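Local structure of sugar-phosphate aldolase (Thermotoga maritima, 1PVT) at residues Lys20-Ala25 against Thr126-Leu131; Asp75-Cys80 against His94-Pro99; Ile156-Gly161 against Tyr207-Ile212. The protein belongs to the class II aldolase and adducin N-terminal domain family, with an AraD-like fold. All coordinates share one frame; numbering follows the deposited sequence.

Contact 1 of 3, residues Lys20-Ala25 against Thr126-Leu131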
loop_
_atom_site.group_PDB
_atom_site.type_symbol
_atom_site.label_atom_id
_atom_site.label_comp_id
_atom_site.label_asym_id
_atom_site.label_seq_id
_atom_site.Cartn_x
_atom_site.Cartn_y
_atom_site.Cartn_z
ATOM N N LYS A 20 9.738 -12.958 3.073
ATOM C CA LYS A 20 8.598 -13.830 3.296
ATOM C C LYS A 20 7.841 -14.061 2.008
ATOM O O LYS A 20 6.754 -14.630 2.004
ATOM C CB LYS A 20 7.691 -13.263 4.380
ATOM C CG LYS A 20 8.403 -13.218 5.708
ATOM C CD LYS A 20 7.500 -12.810 6.848
ATOM C CE LYS A 20 6.449 -13.860 7.121
ATOM N NZ LYS A 20 5.581 -13.487 8.269
ATOM N N GLY A 21 8.435 -13.618 0.907
ATOM C CA GLY A 21 7.824 -13.824 -0.390
ATOM C C GLY A 21 6.557 -13.045 -0.656
ATOM O O GLY A 21 5.921 -13.204 -1.706
ATOM N N LEU A 22 6.174 -12.197 0.284
ATOM C CA LEU A 22 4.980 -11.391 0.114
ATOM C C LEU A 22 5.065 -10.508 -1.142
ATOM O O LEU A 22 4.050 -10.159 -1.740
ATOM C CB LEU A 22 4.778 -10.548 1.364
ATOM C CG LEU A 22 4.413 -11.425 2.562
ATOM C CD1 LEU A 22 4.483 -10.650 3.887
ATOM C CD2 LEU A 22 3.022 -11.956 2.318
ATOM N N SER A 23 6.277 -10.159 -1.557
ATOM C CA SER A 23 6.442 -9.332 -2.744
ATOM C C SER A 23 7.521 -9.908 -3.676
ATOM O O SER A 23 8.587 -10.332 -3.220
ATOM C CB SER A 23 6.801 -7.911 -2.328
ATOM O OG SER A 23 6.602 -7.036 -3.413
ATOM N N GLU A 24 7.242 -9.929 -4.979
ATOM C CA GLU A 24 8.190 -10.468 -5.956
ATOM C C GLU A 24 8.451 -9.557 -7.145
ATOM O O GLU A 24 7.601 -8.756 -7.526
ATOM C CB GLU A 24 7.698 -11.815 -6.477
ATOM C CG GLU A 24 8.038 -12.988 -5.579
ATOM C CD GLU A 24 7.651 -14.320 -6.200
ATOM O OE1 GLU A 24 8.097 -15.375 -5.689
ATOM O OE2 GLU A 24 6.896 -14.309 -7.201
ATOM N N ALA A 25 9.622 -9.704 -7.748
ATOM C CA ALA A 25 9.968 -8.877 -8.882
ATOM C C ALA A 25 9.900 -7.444 -8.378
ATOM O O ALA A 25 10.438 -7.131 -7.321
ATOM C CB ALA A 25 8.971 -9.092 -9.999
ATOM N N THR A 126 1.135 -4.869 -2.199
ATOM C CA THR A 126 1.904 -6.029 -2.626
ATOM C C THR A 126 0.970 -7.131 -3.128
ATOM O O THR A 126 -0.249 -6.988 -3.062
ATOM C CB THR A 126 2.792 -6.530 -1.452
ATOM O OG1 THR A 126 3.831 -7.380 -1.956
ATOM C CG2 THR A 126 1.957 -7.274 -0.424
ATOM N N HIS A 127 1.543 -8.218 -3.643
ATOM C CA HIS A 127 0.760 -9.332 -4.182
ATOM C C HIS A 127 0.984 -10.634 -3.435
ATOM O O HIS A 127 1.723 -11.503 -3.886
ATOM C CB HIS A 127 1.103 -9.553 -5.656
ATOM C CG HIS A 127 0.935 -8.329 -6.490
ATOM N ND1 HIS A 127 1.959 -7.431 -6.701
ATOM C CD2 HIS A 127 -0.162 -7.797 -7.081
ATOM C CE1 HIS A 127 1.497 -6.395 -7.381
ATOM N NE2 HIS A 127 0.212 -6.592 -7.623
ATOM N N PRO A 128 0.339 -10.791 -2.281
ATOM C CA PRO A 128 0.507 -12.015 -1.508
ATOM C C PRO A 128 0.006 -13.210 -2.298
ATOM O O PRO A 128 -1.099 -13.185 -2.837
ATOM C CB PRO A 128 -0.344 -11.755 -0.275
ATOM C CG PRO A 128 -0.276 -10.286 -0.126
ATOM C CD PRO A 128 -0.483 -9.826 -1.543
ATOM N N LEU A 129 0.832 -14.250 -2.352
ATOM C CA LEU A 129 0.520 -15.487 -3.055
ATOM C C LEU A 129 -0.851 -16.088 -2.726
ATOM O O LEU A 129 -1.646 -16.377 -3.616
ATOM C CB LEU A 129 1.605 -16.507 -2.737
ATOM C CG LEU A 129 1.172 -17.969 -2.728
ATOM C CD1 LEU A 129 0.857 -18.400 -4.137
ATOM C CD2 LEU A 129 2.273 -18.834 -2.145
ATOM N N ASN A 130 -1.123 -16.293 -1.448
ATOM C CA ASN A 130 -2.386 -16.885 -1.050
ATOM C C ASN A 130 -3.591 -16.014 -1.309
ATOM O O ASN A 130 -4.623 -16.501 -1.751
ATOM C CB ASN A 130 -2.337 -17.262 0.422
ATOM C CG ASN A 130 -1.523 -18.508 0.668
ATOM O OD1 ASN A 130 -1.999 -19.618 0.462
ATOM N ND2 ASN A 130 -0.281 -18.332 1.091
ATOM N N LEU A 131 -3.471 -14.725 -1.020
ATOM C CA LEU A 131 -4.580 -13.805 -1.244
ATOM C C LEU A 131 -4.805 -13.737 -2.743
ATOM O O LEU A 131 -5.925 -13.550 -3.223
ATOM C CB LEU A 131 -4.233 -12.423 -0.705
ATOM C CG LEU A 131 -5.335 -11.794 0.141
ATOM C CD1 LEU A 131 -5.958 -12.837 1.061
ATOM C CD2 LEU A 131 -4.730 -10.661 0.957
#
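T126 reaches the backbone of L22 with its hydroxyl: OG1 donates to L22 O over 2.8 Å. The donor comes from above the carbonyl plane, 51° out of it. The first torsion explains the reach. OG1 stands anti to the backbone N of T126 (chi1 -162°), beside the carbonyl carbon, which leaves CG2 in the crowded position between N and C; this methyl also passes near the carbonyl oxygen, 3.8 Å from L22 O. S23 presents its CB to the same hydroxyl, 3.0 Å from T126 OG1. Its own OG, likewise anti to the backbone N, bonds to A27 O, just before strand 28-34. One residue beyond H127, the apolar part of the contact is a single touch, L22 CD2 against P128 CB at 4.3 Å, with P128 in the N-cap position of helix 129-134. L22 is buried, packing also on L17 of helix 2-19 and on Y207 of helix 203-224. The contact thus joins the loop after helix 2-19 to the end of strand 122-126. Chemically, it rests on one side-chain-to-backbone bond in a buried setting: the bond gives the buried L22 carbonyl oxygen a donor and uses the T126 hydroxyl proton, and a small apolar contact lies next to it.

Contact 2 of 3, residues Asp75-Cys80 against His94-Pro99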
loop_
_atom_site.group_PDB
_atom_site.type_symbol
_atom_site.label_atom_id
_atom_site.label_comp_id
_atom_site.label_asym_id
_atom_site.label_seq_id
_atom_site.Cartn_x
_atom_site.Cartn_y
_atom_site.Cartn_z
ATOM N N ASP A 75 19.187 -0.494 -0.668
ATOM C CA ASP A 75 19.535 0.769 -1.301
ATOM C C ASP A 75 18.433 1.812 -1.108
ATOM O O ASP A 75 17.396 1.751 -1.763
ATOM C CB ASP A 75 19.792 0.494 -2.791
ATOM C CG ASP A 75 20.171 1.734 -3.570
ATOM O OD1 ASP A 75 20.741 2.679 -2.977
ATOM O OD2 ASP A 75 19.916 1.751 -4.794
ATOM N N ASP A 76 18.662 2.771 -0.213
ATOM C CA ASP A 76 17.667 3.806 0.063
ATOM C C ASP A 76 17.567 4.820 -1.072
ATOM O O ASP A 76 16.798 5.774 -0.993
ATOM C CB ASP A 76 18.001 4.518 1.371
ATOM C CG ASP A 76 19.125 5.508 1.213
ATOM O OD1 ASP A 76 20.090 5.208 0.475
ATOM O OD2 ASP A 76 19.049 6.588 1.834
ATOM N N SER A 77 18.348 4.617 -2.126
ATOM C CA SER A 77 18.293 5.514 -3.265
ATOM C C SER A 77 17.067 5.097 -4.053
ATOM O O SER A 77 16.650 5.785 -4.976
ATOM C CB SER A 77 19.502 5.335 -4.155
ATOM O OG SER A 77 19.258 4.259 -5.033
ATOM N N LYS A 78 16.511 3.942 -3.696
ATOM C CA LYS A 78 15.322 3.413 -4.359
ATOM C C LYS A 78 14.058 3.953 -3.693
ATOM O O LYS A 78 12.959 3.497 -3.990
ATOM C CB LYS A 78 15.289 1.887 -4.285
ATOM C CG LYS A 78 16.523 1.183 -4.818
ATOM C CD LYS A 78 16.542 1.089 -6.338
ATOM C CE LYS A 78 17.699 0.208 -6.833
ATOM N NZ LYS A 78 17.621 -0.092 -8.297
ATOM N N ILE A 79 14.211 4.905 -2.777
ATOM C CA ILE A 79 13.059 5.497 -2.096
ATOM C C ILE A 79 13.012 6.988 -2.393
ATOM O O ILE A 79 14.015 7.679 -2.244
ATOM C CB ILE A 79 13.138 5.301 -0.565
ATOM C CG1 ILE A 79 13.055 3.804 -0.227
ATOM C CG2 ILE A 79 12.021 6.100 0.122
ATOM C CD1 ILE A 79 13.118 3.491 1.254
ATOM N N CYS A 80 11.847 7.481 -2.810
ATOM C CA CYS A 80 11.696 8.896 -3.144
ATOM C C CYS A 80 11.011 9.738 -2.079
ATOM O O CYS A 80 9.981 9.356 -1.521
ATOM C CB CYS A 80 10.930 9.060 -4.467
ATOM S SG CYS A 80 11.797 8.505 -5.957
ATOM N N HIS A 94 14.673 13.482 -2.524
ATOM C CA HIS A 94 15.551 12.314 -2.472
ATOM C C HIS A 94 15.078 11.285 -3.506
ATOM O O HIS A 94 13.890 11.238 -3.857
ATOM C CB HIS A 94 15.576 11.698 -1.059
ATOM C CG HIS A 94 16.493 10.509 -0.928
ATOM N ND1 HIS A 94 17.669 10.385 -1.646
ATOM C CD2 HIS A 94 16.410 9.396 -0.157
ATOM C CE1 HIS A 94 18.265 9.249 -1.325
ATOM N NE2 HIS A 94 17.522 8.630 -0.423
ATOM N N GLY A 95 16.020 10.486 -4.009
ATOM C CA GLY A 95 15.694 9.470 -4.992
ATOM C C GLY A 95 16.622 9.500 -6.187
ATOM O O GLY A 95 17.362 10.458 -6.379
ATOM N N ASN A 96 16.588 8.448 -6.995
ATOM C CA ASN A 96 17.430 8.378 -8.176
ATOM C C ASN A 96 16.603 8.369 -9.444
ATOM O O ASN A 96 17.117 8.637 -10.529
ATOM C CB ASN A 96 18.311 7.138 -8.115
ATOM C CG ASN A 96 19.649 7.424 -7.486
ATOM O OD1 ASN A 96 19.768 8.295 -6.625
ATOM N ND2 ASN A 96 20.668 6.686 -7.906
ATOM N N GLY A 97 15.318 8.066 -9.305
ATOM C CA GLY A 97 14.434 8.048 -10.457
ATOM C C GLY A 97 13.108 8.714 -10.144
ATOM O O GLY A 97 12.999 9.482 -9.189
ATOM N N LYS A 98 12.098 8.440 -10.957
ATOM C CA LYS A 98 10.781 9.003 -10.718
ATOM C C LYS A 98 10.075 7.999 -9.833
ATOM O O LYS A 98 10.419 6.820 -9.835
ATOM C CB LYS A 98 10.017 9.161 -12.029
ATOM C CG LYS A 98 10.615 10.201 -12.937
ATOM C CD LYS A 98 9.927 10.225 -14.282
ATOM C CE LYS A 98 10.331 11.460 -15.078
ATOM N NZ LYS A 98 9.897 12.725 -14.404
ATOM N N PRO A 99 9.081 8.444 -9.056
ATOM C CA PRO A 99 8.399 7.471 -8.204
ATOM C C PRO A 99 7.800 6.339 -9.044
ATOM O O PRO A 99 7.940 6.297 -10.275
ATOM C CB PRO A 99 7.318 8.305 -7.516
ATOM C CG PRO A 99 7.876 9.685 -7.532
ATOM C CD PRO A 99 8.504 9.786 -8.891
#
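S77, which packs on N96 across the contact, makes the shortest sound polar bond here within residues 75-80: its OG donates to D75 OD2 at 2.6 Å. The other carboxylate oxygen, D75 OD1, accepts from S77 N; together the two bonds hold S77 by hydroxyl and amide. The second makes an Asx turn, and both donors lie above the carboxylate plane. S77 OG sits between its own N and carbonyl carbon (chi1 84°), where it can reach back to D75. Across the contact the polar links are weaker. H94 NE2 gives a weak bond to D76 OD2 at 3.4 Å, the imidazole and carboxylate planes being turned 52° apart, and N96 N gives another to S77 O. In H94, chi1 of -178° sets CG anti to the backbone N, and the ring lies beside the 3-10 turn of residues 76-78; I79 O lies over one of its faces, 3.6 Å from H94 CD2. Further along, C80 CA makes a CA-H...O contact of 3.3 Å with H94 O. C80 SG lies 4.1 Å from G95 CA, where glycine has no side chain. At the far end C80 CB touches P99 CG at 4.4 Å, and P99 also packs on I62 and L82. Outside the pair, H94 and L81 share a backbone hydrogen bond. The arrangement is that of an antiparallel beta hairpin, strands 79-84 and 89-92, at its open end, where a 3-10 turn leads into one strand and a loop leaves the other within the mixed sheet of this AraD-like fold.

Contact 3 of 3, residues Ile156-Gly161 against Tyr207-Ile212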
loop_
_atom_site.group_PDB
_atom_site.type_symbol
_atom_site.label_atom_id
_atom_site.label_comp_id
_atom_site.label_asym_id
_atom_site.label_seq_id
_atom_site.Cartn_x
_atom_site.Cartn_y
_atom_site.Cartn_z
ATOM N N ILE A 156 -9.500 -7.904 14.990
ATOM C CA ILE A 156 -8.778 -6.832 15.664
ATOM C C ILE A 156 -8.212 -5.813 14.683
ATOM O O ILE A 156 -8.501 -4.626 14.776
ATOM C CB ILE A 156 -7.594 -7.397 16.487
ATOM C CG1 ILE A 156 -8.111 -8.344 17.573
ATOM C CG2 ILE A 156 -6.779 -6.253 17.084
ATOM C CD1 ILE A 156 -7.014 -9.099 18.301
ATOM N N PHE A 157 -7.392 -6.275 13.751
ATOM C CA PHE A 157 -6.796 -5.367 12.789
ATOM C C PHE A 157 -7.810 -4.863 11.764
ATOM O O PHE A 157 -7.587 -3.844 11.101
ATOM C CB PHE A 157 -5.620 -6.047 12.083
ATOM C CG PHE A 157 -4.435 -6.308 12.977
ATOM C CD1 PHE A 157 -4.522 -7.215 14.031
ATOM C CD2 PHE A 157 -3.220 -5.660 12.749
ATOM C CE1 PHE A 157 -3.411 -7.481 14.844
ATOM C CE2 PHE A 157 -2.102 -5.919 13.558
ATOM C CZ PHE A 157 -2.199 -6.831 14.606
ATOM N N PHE A 158 -8.926 -5.572 11.630
ATOM C CA PHE A 158 -9.959 -5.159 10.685
ATOM C C PHE A 158 -11.300 -5.249 11.347
ATOM O O PHE A 158 -12.096 -6.143 11.051
ATOM C CB PHE A 158 -9.945 -6.039 9.450
ATOM C CG PHE A 158 -8.591 -6.226 8.893
ATOM C CD1 PHE A 158 -7.777 -7.249 9.356
ATOM C CD2 PHE A 158 -8.092 -5.338 7.957
ATOM C CE1 PHE A 158 -6.479 -7.382 8.895
ATOM C CE2 PHE A 158 -6.799 -5.461 7.490
ATOM C CZ PHE A 158 -5.987 -6.486 7.960
ATOM N N PRO A 159 -11.560 -4.329 12.280
ATOM C CA PRO A 159 -12.824 -4.283 13.009
ATOM C C PRO A 159 -13.974 -4.148 12.012
ATOM O O PRO A 159 -14.987 -4.839 12.120
ATOM C CB PRO A 159 -12.657 -3.053 13.896
ATOM C CG PRO A 159 -11.185 -3.044 14.161
ATOM C CD PRO A 159 -10.631 -3.305 12.786
ATOM N N GLN A 160 -13.814 -3.264 11.032
ATOM C CA GLN A 160 -14.854 -3.081 10.021
ATOM C C GLN A 160 -14.776 -4.165 8.937
ATOM O O GLN A 160 -15.802 -4.567 8.366
ATOM C CB GLN A 160 -14.742 -1.695 9.370
ATOM C CG GLN A 160 -15.523 -0.580 10.080
ATOM C CD GLN A 160 -14.980 -0.241 11.469
ATOM O OE1 GLN A 160 -15.119 -1.026 12.417
ATOM N NE2 GLN A 160 -14.355 0.935 11.591
ATOM N N GLY A 161 -13.562 -4.643 8.665
ATOM C CA GLY A 161 -13.392 -5.658 7.643
ATOM C C GLY A 161 -12.734 -5.048 6.427
ATOM O O GLY A 161 -12.125 -3.981 6.523
ATOM N N TYR A 207 2.280 -3.152 7.075
ATOM C CA TYR A 207 2.871 -4.463 6.824
ATOM C C TYR A 207 2.218 -5.536 7.685
ATOM O O TYR A 207 1.966 -6.649 7.226
ATOM C CB TYR A 207 4.366 -4.456 7.122
ATOM C CG TYR A 207 4.999 -5.816 6.928
ATOM C CD1 TYR A 207 5.207 -6.332 5.660
ATOM C CD2 TYR A 207 5.336 -6.609 8.012
ATOM C CE1 TYR A 207 5.727 -7.595 5.478
ATOM C CE2 TYR A 207 5.855 -7.878 7.834
ATOM C CZ TYR A 207 6.045 -8.359 6.565
ATOM O OH TYR A 207 6.543 -9.618 6.378
ATOM N N ASP A 208 1.964 -5.206 8.944
ATOM C CA ASP A 208 1.331 -6.145 9.861
ATOM C C ASP A 208 -0.033 -6.625 9.368
ATOM O O ASP A 208 -0.429 -7.760 9.624
ATOM C CB ASP A 208 1.165 -5.501 11.237
ATOM C CG ASP A 208 2.343 -5.761 12.138
ATOM O OD1 ASP A 208 3.461 -5.906 11.607
ATOM O OD2 ASP A 208 2.151 -5.809 13.371
ATOM N N ARG A 209 -0.764 -5.766 8.675
ATOM C CA ARG A 209 -2.072 -6.165 8.185
ATOM C C ARG A 209 -1.954 -7.047 6.945
ATOM O O ARG A 209 -2.807 -7.892 6.701
ATOM C CB ARG A 209 -2.919 -4.934 7.895
ATOM C CG ARG A 209 -3.148 -4.032 9.101
ATOM C CD ARG A 209 -4.083 -2.907 8.688
ATOM N NE ARG A 209 -3.848 -1.633 9.365
ATOM C CZ ARG A 209 -4.422 -1.270 10.500
ATOM N NH1 ARG A 209 -5.272 -2.085 11.107
ATOM N NH2 ARG A 209 -4.162 -0.076 11.007
ATOM N N VAL A 210 -0.904 -6.850 6.156
ATOM C CA VAL A 210 -0.696 -7.681 4.983
ATOM C C VAL A 210 -0.476 -9.087 5.512
ATOM O O VAL A 210 -1.210 -10.010 5.170
ATOM C CB VAL A 210 0.542 -7.258 4.212
ATOM C CG1 VAL A 210 0.831 -8.260 3.127
ATOM C CG2 VAL A 210 0.326 -5.899 3.616
ATOM N N GLU A 211 0.537 -9.240 6.362
ATOM C CA GLU A 211 0.860 -10.532 6.964
ATOM C C GLU A 211 -0.398 -11.242 7.419
ATOM O O GLU A 211 -0.710 -12.341 6.962
ATOM C CB GLU A 211 1.767 -10.343 8.169
ATOM C CG GLU A 211 3.215 -10.496 7.872
ATOM C CD GLU A 211 4.027 -10.605 9.138
ATOM O OE1 GLU A 211 5.215 -10.984 9.052
ATOM O OE2 GLU A 211 3.478 -10.306 10.223
ATOM N N ILE A 212 -1.124 -10.600 8.327
ATOM C CA ILE A 212 -2.357 -11.159 8.867
ATOM C C ILE A 212 -3.356 -11.547 7.776
ATOM O O ILE A 212 -3.856 -12.668 7.777
ATOM C CB ILE A 212 -2.988 -10.183 9.902
ATOM C CG1 ILE A 212 -2.069 -10.116 11.126
ATOM C CG2 ILE A 212 -4.368 -10.655 10.326
ATOM C CD1 ILE A 212 -2.454 -9.088 12.139
#
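F157 and I212 are brought together by matching first torsions: F157 CG and I212 CG1 each lie anti to their own carbonyl carbon (chi1 -68° in both), and I212 CD1 is anti to CA (chi2 173°). This methyl lies over the face of the F157 ring, in a CH-pi arrangement whose closeness in the model is doubtful, the two side chains crossing at about a right angle. R209 meets the same ring at its edge, CG lying 4.0 Å from F157 CD2, and D208 CB is 4.0 Å from F157 CE2. F157 is the last residue of helix 152-157, and the pair of phenylalanines at this helix end packs against helix 203-224, the long helix near the C-terminus of the AraD-like fold. F158, the first residue to leave helical geometry, points its CZ at R209 CB, 3.4 Å away, and brings CE1 to 4.1 Å from I212 CG2, which lies at the ring edge. The F158 and I212 side chains run antiparallel past one another. R209 has a bend at chi3, about its CG-CD bond, and NH1 lies 2.9 Å from F157 O, with the oxygen at the edge of the guanidinium. Salt bridges from R209 NH2 to E205 and D187, and a bond from R209 NE to F199 O, hold the charged end by the F157 carbonyl, while the aliphatic part of R209 packs on the rings.

Along the chain, contact 2 falls between the two segments of contact 1, and contact 3 follows both. Contacts 1 and 3 are neighbours, their centres about 16 Å apart: K20 NZ forms a 2.6 Å salt bridge with E211 OE1, and K20 packs on Y207, so helix 203-224 serves both. Contact 2 stands apart, its centre about 22 Å from that of contact 1 and about 28 Å from that of contact 3, on the other side of the chain's centre from contact 3. Strands 79-84 and 122-126 nevertheless belong to one mixed sheet, and helix 2-19 touches residues of 75-80 and 20-25, and also Y207 within the segment 207-212 of contact 3.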